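Local structure of 2-keto-3-deoxygluconate kinase (Thermotoga maritima, 2AFB) at residues Val171-Leu177 with Tyr199-Ala205; Val15-Gly19 with Trp141-Ser145; Val50-Leu54 with Ala295-Tyr300. The protein probably phosphorylates 2-keto-3-deoxygluconate at the expense of ATP, as a carbohydrate kinase of the pfkB family. All coordinates share one frame. Residue numbers count along the deposited sequence, not the author numbering.

Interaction 1: Val171-Leu177 with Tyr199-Ala205; sequences VTVSCDL and YVDVLIA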
loop_
_atom_site.group_PDB
_atom_site.type_symbol
_atom_site.label_atom_id
_atom_site.label_comp_id
_atom_site.label_asym_id
_atom_site.label_seq_id
_atom_site.Cartn_x
_atom_site.Cartn_y
_atom_site.Cartn_z
ATOM N N VAL A 171 0.835 -47.062 -9.309
ATOM C CA VAL A 171 0.960 -45.627 -9.473
ATOM C C VAL A 171 2.453 -45.246 -9.477
ATOM O O VAL A 171 3.204 -45.712 -8.623
ATOM C CB VAL A 171 0.213 -44.925 -8.325
ATOM C CG1 VAL A 171 0.369 -43.383 -8.383
ATOM C CG2 VAL A 171 -1.249 -45.319 -8.341
ATOM N N THR A 172 2.872 -44.398 -10.427
ATOM C CA THR A 172 4.223 -43.865 -10.464
ATOM C C THR A 172 4.432 -42.941 -9.300
ATOM O O THR A 172 3.565 -42.105 -9.001
ATOM C CB THR A 172 4.550 -43.112 -11.765
ATOM O OG1 THR A 172 4.364 -43.997 -12.881
ATOM C CG2 THR A 172 6.014 -42.690 -11.738
ATOM N N VAL A 173 5.587 -43.123 -8.647
ATOM C CA VAL A 173 5.942 -42.441 -7.426
ATOM C C VAL A 173 7.230 -41.646 -7.642
ATOM O O VAL A 173 8.250 -42.199 -8.048
ATOM C CB VAL A 173 6.143 -43.428 -6.251
ATOM C CG1 VAL A 173 6.763 -42.755 -5.065
ATOM C CG2 VAL A 173 4.832 -44.097 -5.859
ATOM N N SER A 174 7.155 -40.339 -7.369
ATOM C CA SER A 174 8.326 -39.504 -7.266
ATOM C C SER A 174 8.547 -39.006 -5.819
ATOM O O SER A 174 7.613 -38.852 -5.011
ATOM C CB SER A 174 8.239 -38.319 -8.244
ATOM O OG SER A 174 7.207 -37.443 -7.869
ATOM N N CYS A 175 9.816 -38.724 -5.537
ATOM C CA CYS A 175 10.258 -38.131 -4.288
ATOM C C CYS A 175 11.301 -37.046 -4.571
ATOM O O CYS A 175 12.287 -37.306 -5.239
ATOM C CB CYS A 175 10.891 -39.199 -3.399
ATOM S SG CYS A 175 11.557 -38.617 -1.807
ATOM N N ASP A 176 11.073 -35.850 -4.063
ATOM C CA ASP A 176 12.125 -34.832 -3.948
ATOM C C ASP A 176 12.730 -34.927 -2.532
ATOM O O ASP A 176 12.052 -34.676 -1.560
ATOM C CB ASP A 176 11.534 -33.420 -4.188
ATOM C CG ASP A 176 12.603 -32.293 -4.197
ATOM O OD1 ASP A 176 13.735 -32.485 -3.645
ATOM O OD2 ASP A 176 12.280 -31.201 -4.756
ATOM N N LEU A 177 14.010 -35.280 -2.440
ATOM C CA LEU A 177 14.623 -35.586 -1.177
ATOM C C LEU A 177 14.578 -34.416 -0.199
ATOM O O LEU A 177 14.376 -34.636 0.989
ATOM C CB LEU A 177 16.068 -36.058 -1.359
ATOM C CG LEU A 177 16.338 -37.350 -2.125
ATOM C CD1 LEU A 177 17.868 -37.554 -2.134
ATOM C CD2 LEU A 177 15.666 -38.529 -1.473
ATOM N N TYR A 199 9.972 -47.883 -2.985
ATOM C CA TYR A 199 8.734 -47.466 -3.636
ATOM C C TYR A 199 8.893 -46.357 -4.670
ATOM O O TYR A 199 7.932 -46.028 -5.332
ATOM C CB TYR A 199 7.758 -46.952 -2.590
ATOM C CG TYR A 199 7.390 -47.949 -1.534
ATOM C CD1 TYR A 199 6.521 -48.991 -1.814
ATOM C CD2 TYR A 199 7.883 -47.833 -0.235
ATOM C CE1 TYR A 199 6.156 -49.921 -0.821
ATOM C CE2 TYR A 199 7.519 -48.741 0.766
ATOM C CZ TYR A 199 6.657 -49.785 0.470
ATOM O OH TYR A 199 6.304 -50.699 1.465
ATOM N N VAL A 200 10.081 -45.773 -4.799
ATOM C CA VAL A 200 10.241 -44.558 -5.601
ATOM C C VAL A 200 10.744 -44.879 -6.994
ATOM O O VAL A 200 11.733 -45.587 -7.134
ATOM C CB VAL A 200 11.212 -43.576 -4.919
ATOM C CG1 VAL A 200 11.503 -42.369 -5.808
ATOM C CG2 VAL A 200 10.639 -43.115 -3.564
ATOM N N ASP A 201 10.087 -44.332 -8.011
ATOM C CA ASP A 201 10.487 -44.528 -9.434
ATOM C C ASP A 201 11.345 -43.385 -10.025
ATOM O O ASP A 201 12.218 -43.597 -10.863
ATOM C CB ASP A 201 9.216 -44.688 -10.294
ATOM C CG ASP A 201 8.312 -45.813 -9.793
ATOM O OD1 ASP A 201 8.763 -46.977 -9.809
ATOM O OD2 ASP A 201 7.176 -45.536 -9.342
ATOM N N VAL A 202 11.064 -42.174 -9.568
ATOM C CA VAL A 202 11.678 -40.942 -10.061
ATOM C C VAL A 202 12.215 -40.160 -8.857
ATOM O O VAL A 202 11.442 -39.787 -7.971
ATOM C CB VAL A 202 10.626 -40.094 -10.767
ATOM C CG1 VAL A 202 11.254 -38.744 -11.243
ATOM C CG2 VAL A 202 9.976 -40.902 -11.908
ATOM N N LEU A 203 13.524 -39.906 -8.865
ATOM C CA LEU A 203 14.224 -39.148 -7.802
ATOM C C LEU A 203 14.502 -37.749 -8.260
ATOM O O LEU A 203 14.973 -37.531 -9.391
ATOM C CB LEU A 203 15.566 -39.806 -7.478
ATOM C CG LEU A 203 16.270 -39.256 -6.238
ATOM C CD1 LEU A 203 15.559 -39.694 -4.974
ATOM C CD2 LEU A 203 17.717 -39.739 -6.194
ATOM N N ILE A 204 14.180 -36.801 -7.389
ATOM C CA ILE A 204 14.453 -35.392 -7.600
ATOM C C ILE A 204 15.322 -34.978 -6.406
ATOM O O ILE A 204 15.022 -35.334 -5.254
ATOM C CB ILE A 204 13.137 -34.578 -7.687
ATOM C CG1 ILE A 204 12.342 -35.063 -8.891
ATOM C CG2 ILE A 204 13.425 -33.124 -7.822
ATOM C CD1 ILE A 204 10.862 -35.022 -8.699
ATOM N N ALA A 205 16.421 -34.295 -6.700
ATOM C CA ALA A 205 17.399 -33.942 -5.677
ATOM C C ALA A 205 18.368 -32.856 -6.135
ATOM O O ALA A 205 18.348 -32.425 -7.291
ATOM C CB ALA A 205 18.182 -35.166 -5.296
#
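The side chain of Val173 lies over the backbone of the incoming segment: its CB is 3.3 Å from O of Tyr199, and its CG1 is 4.2 Å from CG2 of Val200. That same CG2 of Val200 also meets CB of Cys175 at 3.9 Å, so Val200 sits beside two alternate residues of the neighbouring strand. Here the segments are just coming into register. OD2 of Asp201 accepts a hydrogen bond from N of Val173 at 3.0 Å, standing in for a main-chain carbonyl, while the carbonyl O of Val173 accepts two hydrogen bonds, from N of Asp201 at 2.8 Å and N of Val202 at 3.2 Å. Beyond this point the pairing is regular and parallel, with the strand axes 4.8 Å apart at an angle of 14°. Cys175 N donates to Val202 O (3.1 Å), Ile204 N to Cys175 O (2.9 Å) and Leu177 N to Ile204 O (3.0 Å). Strands 172-176 and 202-205 are the two strands of a beta-alpha-beta unit, linked by a crossover through helix 186-196, within the central sheet of the Rossmann-like ribokinase fold. Ser174, Asp176, Val202 and Ile204 point to one face of that sheet; there Ser174 OG is hydrogen-bonded to His143 and Trp141 of the next strand. Cys175 and Leu203 point to the other face, where both touch Met197. At the far end, CD2 of Leu177 packs on CD1 of Leu203 at 3.7 Å, and CD1 of Leu177 reaches CB of Ala205 at 4.0 Å.

Interaction 2: Val15-Gly19 with Trp141-Ser145; sequences VVTFG and WFHFS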
loop_
_atom_site.group_PDB
_atom_site.type_symbol
_atom_site.label_atom_id
_atom_site.label_comp_id
_atom_site.label_asym_id
_atom_site.label_seq_id
_atom_site.Cartn_x
_atom_site.Cartn_y
_atom_site.Cartn_z
ATOM N N VAL A 15 -3.216 -36.602 -10.655
ATOM C CA VAL A 15 -1.949 -36.579 -9.959
ATOM C C VAL A 15 -2.188 -36.143 -8.536
ATOM O O VAL A 15 -2.936 -35.213 -8.310
ATOM C CB VAL A 15 -0.966 -35.635 -10.655
ATOM C CG1 VAL A 15 0.328 -35.492 -9.826
ATOM C CG2 VAL A 15 -0.638 -36.172 -12.038
ATOM N N VAL A 16 -1.501 -36.795 -7.603
ATOM C CA VAL A 16 -1.645 -36.565 -6.171
ATOM C C VAL A 16 -0.291 -36.227 -5.499
ATOM O O VAL A 16 0.746 -36.850 -5.772
ATOM C CB VAL A 16 -2.274 -37.814 -5.510
ATOM C CG1 VAL A 16 -2.464 -37.634 -4.019
ATOM C CG2 VAL A 16 -3.588 -38.155 -6.149
ATOM N N THR A 17 -0.306 -35.222 -4.631
ATOM C CA THR A 17 0.840 -34.864 -3.812
ATOM C C THR A 17 0.374 -34.713 -2.371
ATOM O O THR A 17 -0.824 -34.513 -2.090
ATOM C CB THR A 17 1.560 -33.562 -4.282
ATOM O OG1 THR A 17 0.922 -32.415 -3.712
ATOM C CG2 THR A 17 1.567 -33.434 -5.753
ATOM N N PHE A 18 1.330 -34.825 -1.463
ATOM C CA PHE A 18 1.040 -34.884 -0.039
ATOM C C PHE A 18 2.087 -34.158 0.717
ATOM O O PHE A 18 3.262 -34.395 0.529
ATOM C CB PHE A 18 1.097 -36.318 0.443
ATOM C CG PHE A 18 0.962 -36.485 1.945
ATOM C CD1 PHE A 18 -0.216 -36.183 2.579
ATOM C CD2 PHE A 18 2.007 -37.009 2.705
ATOM C CE1 PHE A 18 -0.359 -36.352 3.951
ATOM C CE2 PHE A 18 1.872 -37.197 4.100
ATOM C CZ PHE A 18 0.692 -36.863 4.708
ATOM N N GLY A 19 1.643 -33.332 1.633
ATOM C CA GLY A 19 2.542 -32.710 2.568
ATOM C C GLY A 19 1.870 -31.580 3.305
ATOM O O GLY A 19 0.670 -31.638 3.544
ATOM N N TRP A 141 -0.011 -40.693 -10.902
ATOM C CA TRP A 141 1.208 -40.196 -10.251
ATOM C C TRP A 141 0.968 -39.774 -8.822
ATOM O O TRP A 141 -0.083 -39.250 -8.515
ATOM C CB TRP A 141 1.775 -38.986 -11.001
ATOM C CG TRP A 141 3.238 -38.795 -10.821
ATOM C CD1 TRP A 141 3.866 -38.282 -9.720
ATOM C CD2 TRP A 141 4.282 -39.087 -11.773
ATOM N NE1 TRP A 141 5.218 -38.237 -9.923
ATOM C CE2 TRP A 141 5.499 -38.694 -11.188
ATOM C CE3 TRP A 141 4.288 -39.537 -13.085
ATOM C CZ2 TRP A 141 6.721 -38.798 -11.852
ATOM C CZ3 TRP A 141 5.521 -39.692 -13.748
ATOM C CH2 TRP A 141 6.710 -39.331 -13.127
ATOM N N PHE A 142 1.976 -40.065 -7.982
ATOM C CA PHE A 142 2.067 -39.668 -6.579
ATOM C C PHE A 142 3.458 -39.100 -6.253
ATOM O O PHE A 142 4.505 -39.699 -6.545
ATOM C CB PHE A 142 1.784 -40.834 -5.655
ATOM C CG PHE A 142 1.842 -40.471 -4.222
ATOM C CD1 PHE A 142 0.895 -39.658 -3.675
ATOM C CD2 PHE A 142 2.892 -40.901 -3.419
ATOM C CE1 PHE A 142 0.962 -39.319 -2.333
ATOM C CE2 PHE A 142 2.962 -40.537 -2.072
ATOM C CZ PHE A 142 1.995 -39.781 -1.533
ATOM N N HIS A 143 3.433 -37.929 -5.663
ATOM C CA HIS A 143 4.630 -37.170 -5.316
ATOM C C HIS A 143 4.693 -36.798 -3.826
ATOM O O HIS A 143 3.696 -36.351 -3.273
ATOM C CB HIS A 143 4.732 -35.892 -6.171
ATOM C CG HIS A 143 5.942 -35.091 -5.852
ATOM N ND1 HIS A 143 7.202 -35.484 -6.238
ATOM C CD2 HIS A 143 6.099 -33.981 -5.090
ATOM C CE1 HIS A 143 8.081 -34.610 -5.778
ATOM N NE2 HIS A 143 7.436 -33.709 -5.048
ATOM N N PHE A 144 5.871 -36.985 -3.197
ATOM C CA PHE A 144 6.127 -36.546 -1.808
ATOM C C PHE A 144 7.531 -36.008 -1.732
ATOM O O PHE A 144 8.316 -36.197 -2.682
ATOM C CB PHE A 144 5.913 -37.662 -0.733
ATOM C CG PHE A 144 6.924 -38.808 -0.778
ATOM C CD1 PHE A 144 6.859 -39.789 -1.771
ATOM C CD2 PHE A 144 7.914 -38.917 0.190
ATOM C CE1 PHE A 144 7.780 -40.830 -1.793
ATOM C CE2 PHE A 144 8.824 -39.914 0.166
ATOM C CZ PHE A 144 8.768 -40.879 -0.829
ATOM N N SER A 145 7.832 -35.282 -0.636
ATOM C CA SER A 145 9.197 -34.841 -0.383
ATOM C C SER A 145 9.701 -35.208 1.015
ATOM O O SER A 145 8.905 -35.458 1.934
ATOM C CB SER A 145 9.323 -33.351 -0.602
ATOM O OG SER A 145 9.223 -32.673 0.625
#
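Strands 15-18 and 141-145 run side by side in the same direction, their axes 4.7 Å apart and 18° off parallel. Both lie in the middle of the large mixed sheet of the ribokinase fold, strand 60-67 beyond 14-18 and 172-176 beyond 139-145. Val16 is bonded through both its backbone polar atoms: its N donates to Trp141 O at 3.0 Å, and its O accepts His143 N at 2.9 Å. One step on, Phe18 N to His143 O is a weak bond of 3.3 Å, and the strands begin to part, with CA of Phe18 and CA of Phe144 already 5.6 Å apart. CA-H...O contacts fill in between, such as Phe142 CA to Val16 O at 3.2 Å. On one face, CG1 of Val16 touches CD1 of Phe142 at 3.9 Å, and the tip of that ring, CZ, comes within 4.1 Å of CB of Phe18. The other face carries Thr17 and His143, with CG2 of Thr17 4.0 Å from CB of His143, and is covered by helix 46-56. Their polar ends turn to other partners: Thr17 OG1 bonds the carbonyl of Glu47, and His143 ND1 bonds Ser174. Main-chain hydrogen bonds therefore set the register, while the side chains add only apolar contacts between the two strands.

Interaction 3: Val50-Leu54 with Ala295-Tyr300; sequences VAAFL and AGALIY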
loop_
_atom_site.group_PDB
_atom_site.type_symbol
_atom_site.label_atom_id
_atom_site.label_comp_id
_atom_site.label_asym_id
_atom_site.label_seq_id
_atom_site.Cartn_x
_atom_site.Cartn_y
_atom_site.Cartn_z
ATOM N N VAL A 50 4.127 -28.155 -6.050
ATOM C CA VAL A 50 4.149 -29.134 -7.150
ATOM C C VAL A 50 2.747 -29.328 -7.704
ATOM O O VAL A 50 2.524 -29.309 -8.924
ATOM C CB VAL A 50 4.765 -30.479 -6.688
ATOM C CG1 VAL A 50 4.672 -31.539 -7.801
ATOM C CG2 VAL A 50 6.187 -30.267 -6.274
ATOM N N ALA A 51 1.788 -29.496 -6.817
ATOM C CA ALA A 51 0.403 -29.650 -7.231
ATOM C C ALA A 51 -0.048 -28.415 -8.026
ATOM O O ALA A 51 -0.747 -28.509 -9.041
ATOM C CB ALA A 51 -0.512 -29.856 -5.987
ATOM N N ALA A 52 0.380 -27.237 -7.582
ATOM C CA ALA A 52 -0.069 -26.010 -8.221
ATOM C C ALA A 52 0.525 -25.903 -9.601
ATOM O O ALA A 52 -0.159 -25.394 -10.493
ATOM C CB ALA A 52 0.263 -24.759 -7.378
ATOM N N PHE A 53 1.766 -26.378 -9.767
ATOM C CA PHE A 53 2.425 -26.440 -11.101
ATOM C C PHE A 53 1.641 -27.349 -12.050
ATOM O O PHE A 53 1.189 -26.980 -13.135
ATOM C CB PHE A 53 3.902 -26.893 -10.980
ATOM C CG PHE A 53 4.616 -26.886 -12.279
ATOM C CD1 PHE A 53 4.441 -27.926 -13.178
ATOM C CD2 PHE A 53 5.370 -25.795 -12.665
ATOM C CE1 PHE A 53 4.997 -27.897 -14.422
ATOM C CE2 PHE A 53 5.941 -25.770 -13.910
ATOM C CZ PHE A 53 5.753 -26.825 -14.794
ATOM N N LEU A 54 1.422 -28.554 -11.593
ATOM C CA LEU A 54 0.646 -29.506 -12.403
ATOM C C LEU A 54 -0.771 -28.983 -12.729
ATOM O O LEU A 54 -1.237 -29.187 -13.818
ATOM C CB LEU A 54 0.621 -30.896 -11.734
ATOM C CG LEU A 54 2.052 -31.447 -11.656
ATOM C CD1 LEU A 54 2.117 -32.550 -10.617
ATOM C CD2 LEU A 54 2.582 -31.881 -12.987
ATOM N N ALA A 295 10.470 -29.984 -10.142
ATOM C CA ALA A 295 9.810 -31.257 -9.862
ATOM C C ALA A 295 8.488 -31.418 -10.589
ATOM O O ALA A 295 8.229 -32.476 -11.169
ATOM C CB ALA A 295 9.578 -31.418 -8.361
ATOM N N GLY A 296 7.669 -30.375 -10.516
ATOM C CA GLY A 296 6.420 -30.234 -11.276
ATOM C C GLY A 296 6.615 -30.424 -12.748
ATOM O O GLY A 296 5.928 -31.217 -13.436
ATOM N N ALA A 297 7.591 -29.715 -13.255
ATOM C CA ALA A 297 7.847 -29.792 -14.692
ATOM C C ALA A 297 8.384 -31.181 -15.103
ATOM O O ALA A 297 8.063 -31.737 -16.187
ATOM C CB ALA A 297 8.804 -28.682 -15.093
ATOM N N LEU A 298 9.193 -31.772 -14.240
ATOM C CA LEU A 298 9.739 -33.099 -14.565
ATOM C C LEU A 298 8.631 -34.165 -14.559
ATOM O O LEU A 298 8.585 -35.064 -15.443
ATOM C CB LEU A 298 10.853 -33.463 -13.590
ATOM C CG LEU A 298 11.591 -34.767 -13.879
ATOM C CD1 LEU A 298 12.239 -34.756 -15.239
ATOM C CD2 LEU A 298 12.612 -34.987 -12.779
ATOM N N ILE A 299 7.698 -34.028 -13.613
ATOM C CA ILE A 299 6.540 -34.921 -13.530
ATOM C C ILE A 299 5.672 -34.737 -14.780
ATOM O O ILE A 299 5.257 -35.715 -15.428
ATOM C CB ILE A 299 5.715 -34.619 -12.307
ATOM C CG1 ILE A 299 6.486 -35.044 -11.063
ATOM C CG2 ILE A 299 4.397 -35.313 -12.338
ATOM C CD1 ILE A 299 5.912 -34.447 -9.782
ATOM N N TYR A 300 5.389 -33.475 -15.082
ATOM C CA TYR A 300 4.601 -33.118 -16.245
ATOM C C TYR A 300 5.241 -33.743 -17.474
ATOM O O TYR A 300 4.565 -34.432 -18.198
ATOM C CB TYR A 300 4.459 -31.594 -16.411
ATOM C CG TYR A 300 3.656 -31.198 -17.610
ATOM C CD1 TYR A 300 2.280 -31.410 -17.658
ATOM C CD2 TYR A 300 4.270 -30.660 -18.743
ATOM C CE1 TYR A 300 1.531 -31.050 -18.793
ATOM C CE2 TYR A 300 3.526 -30.326 -19.874
ATOM C CZ TYR A 300 2.165 -30.518 -19.877
ATOM O OH TYR A 300 1.447 -30.176 -20.998
#
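Ala295 opens the contact with its CB 4.1 Å from CG2 of Val50. Gly296 follows, its CA 4.8 Å from CA of Val50. Its lack of a side chain leaves room for the Phe53 ring, whose CD1 is 3.3 Å from C of Gly296; a CB here would run into that ring. The carbonyl O of Gly296 also meets CD2 of Leu54 at 3.4 Å. Segments 50-54 and 295-300, from helices 46-56 and 290-304, cross at -48°, axes 8.6 Å apart, against the central sheet of the ribokinase fold; GAGD at the start of the latter helix is, as in relatives, probably part of the phosphoryl-transfer site. Ala297 has its N over one face of the Phe53 ring and its CB 3.6 Å from CZ of Phe53. Ile299 points back toward helix 46-56, placing CD1 3.7 Å from CG1 of Val50 and CG2 3.9 Å from CD2 of Leu54. Tyr300 contributes its CB, which lies at the edge of the Phe53 ring and 3.9 Å from CD2 of Leu54.

Overall arrangement
Interactions 1 and 2 belong to one sheet, their centres about 9 Å apart, and meet where strands 139-145 and 172-176 are neighbours; together they set four consecutive parallel strands, 14-18, 139-145, 172-176 and 202-205. Interaction 3 lies on one face of this sheet, its centre about 10 Å from that of interaction 2 and 12 Å from that of interaction 1. Helix 46-56 reaches Val15, Thr17 and His143, while helix 290-304 spans Trp141 to Ile204. Along the chain interaction 2 closes before interaction 1 opens, interaction 1 is nested within interaction 3, and interactions 2 and 3 cross, so early and late parts of the kinase share a single core.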